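PDB 6U9I: BvnE from Penicillium brevicompactum, which catalyses a stereoselective semipinacol rearrangement in the assembly of the fungal brevianamide alkaloids. Local coordinates for the interface of chains A and B. Residues are numbered along the deposited sequence; one frame, centred on the assembly and turned at random. Chains: chain A/B, BvnE.

The interface of chains A and B. Residues chain A 50-53, 135; chain B 83, 100, 115-116, 137.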
# COMPACT_ATOMS: atom_id res chain seq x y z
N ALA A 50 -8.63 4.34 0.68
CA ALA A 50 -7.64 5.12 -0.04
C ALA A 50 -7.47 4.48 -1.40
O ALA A 50 -7.84 3.31 -1.58
CB ALA A 50 -6.30 5.17 0.71
N PRO A 51 -6.94 5.21 -2.39
CA PRO A 51 -6.46 6.59 -2.40
C PRO A 51 -7.59 7.61 -2.30
O PRO A 51 -8.76 7.24 -2.42
CB PRO A 51 -5.74 6.71 -3.75
CG PRO A 51 -6.44 5.71 -4.63
CD PRO A 51 -6.73 4.55 -3.70
N ARG A 52 -7.22 8.88 -2.09
CA ARG A 52 -8.22 9.93 -1.95
C ARG A 52 -9.11 10.06 -3.17
O ARG A 52 -10.27 10.50 -3.05
CB ARG A 52 -7.52 11.27 -1.70
CG ARG A 52 -6.93 11.45 -0.34
CD ARG A 52 -6.84 12.94 -0.12
NE ARG A 52 -5.97 13.29 0.99
CZ ARG A 52 -5.54 14.52 1.21
NH1 ARG A 52 -5.88 15.50 0.39
NH2 ARG A 52 -4.76 14.77 2.25
N SER A 53 -8.60 9.72 -4.35
CA SER A 53 -9.37 9.89 -5.58
C SER A 53 -10.65 9.06 -5.60
O SER A 53 -11.58 9.40 -6.34
CB SER A 53 -8.50 9.54 -6.79
OG SER A 53 -8.21 8.15 -6.80
N PHE A 135 -5.76 0.78 1.08
CA PHE A 135 -5.37 1.40 -0.19
C PHE A 135 -5.64 0.40 -1.31
O PHE A 135 -4.89 -0.56 -1.49
CB PHE A 135 -3.89 1.79 -0.13
CG PHE A 135 -3.47 2.78 -1.19
CD1 PHE A 135 -3.37 2.39 -2.52
CD2 PHE A 135 -3.11 4.08 -0.85
CE1 PHE A 135 -2.97 3.29 -3.52
CE2 PHE A 135 -2.70 4.99 -1.84
CZ PHE A 135 -2.64 4.60 -3.17
N MET B 83 2.52 12.07 2.48
CA MET B 83 1.17 12.60 2.63
C MET B 83 1.04 13.29 3.98
O MET B 83 1.80 13.01 4.91
CB MET B 83 0.14 11.46 2.53
CG MET B 83 -0.07 10.90 1.14
SD MET B 83 -1.07 11.95 0.10
CE MET B 83 -2.73 11.54 0.67
N HIS B 100 3.44 6.51 2.82
CA HIS B 100 2.28 6.97 2.08
C HIS B 100 2.63 8.31 1.44
O HIS B 100 2.87 9.29 2.16
CB HIS B 100 1.09 7.09 3.04
CG HIS B 100 -0.23 7.35 2.39
ND1 HIS B 100 -1.31 7.84 3.10
CD2 HIS B 100 -0.65 7.19 1.12
CE1 HIS B 100 -2.34 7.97 2.28
NE2 HIS B 100 -1.96 7.59 1.07
N GLU B 115 -0.94 9.36 -5.96
CA GLU B 115 -0.85 8.96 -4.57
C GLU B 115 -0.36 7.51 -4.53
O GLU B 115 -0.73 6.72 -5.41
CB GLU B 115 -2.21 9.09 -3.86
CG GLU B 115 -2.20 8.83 -2.37
CD GLU B 115 -3.61 8.85 -1.76
OE1 GLU B 115 -4.50 9.53 -2.33
OE2 GLU B 115 -3.83 8.18 -0.72
N TYR B 116 0.47 7.18 -3.54
CA TYR B 116 1.15 5.89 -3.50
C TYR B 116 1.26 5.36 -2.09
O TYR B 116 1.38 6.12 -1.12
CB TYR B 116 2.59 5.95 -4.05
CG TYR B 116 2.71 6.68 -5.36
CD1 TYR B 116 2.70 8.06 -5.39
CD2 TYR B 116 2.79 5.99 -6.55
CE1 TYR B 116 2.77 8.74 -6.56
CE2 TYR B 116 2.88 6.68 -7.76
CZ TYR B 116 2.86 8.06 -7.75
OH TYR B 116 2.94 8.78 -8.91
N ASP B 137 -2.05 4.86 -7.31
CA ASP B 137 -3.48 5.02 -7.60
C ASP B 137 -3.67 4.66 -9.07
O ASP B 137 -3.29 5.42 -9.97
CB ASP B 137 -3.89 6.45 -7.25
CG ASP B 137 -5.30 6.84 -7.70
OD1 ASP B 137 -5.98 6.13 -8.47
OD2 ASP B 137 -5.74 7.92 -7.27
O HOH W 1 -5.68 10.18 -4.75
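B:Glu115 reaches across the two-fold interface to the start of the A:52-54 3-10 helix. The fold, with its curved sheet and flanking helices, resembles the SnoaL-like, NTF2-related proteins, in which sheet-to-sheet dimers are common; the pair seen here may therefore be the working form. CG anti to the backbone N (chi1 -174°) and the extended chain beyond it carry the carboxylate from the strand to the turn. Its oxygen OE1 accepts the backbone N-H of A:Arg52 on the syn side at 2.8 Å, somewhat out of the carboxylate plane, in a nearly straight bond (167° at H). Water 1 links the same oxygen to the backbone N of A:Ser53. The other oxygen, OE2, takes NE2 of B:His100 on its anti side at 2.7 Å, again tilted from the carboxylate plane but close to the imidazole plane. Held at both oxygens, the carboxylate has little freedom to turn. B:Met83 CG covers one face of the imidazole. An alanine in place of B:Glu115 would probably leave the A:Arg52 N-H and B:His100 NE2 without their acceptor and the imidazole freer to turn.

B:Asp137 grips the same turn farther along. Its OD2 accepts the A:Ser53 hydroxyl OG at 2.5 Å, a short bond on the syn side, tilted from the carboxylate plane. A:Pro51, which follows a cis peptide bond, lies between the two acids. Its CB packs on B:Glu115 CD, and its CG meets B:Asp137 CG at 3.5 Å.

The A:Arg52 side chain passes B:Glu115 OE1 with its CB and CG, crossing the acid at about a right angle. It then meets B:Met83 tip to tip, NE to CE at 3.7 Å. A:Phe135 points its ring edge at B:Glu115 CG and B:His100 NE2, with ring and carboxylate planes 85° apart. Its CZ rests near B:Tyr116 CA.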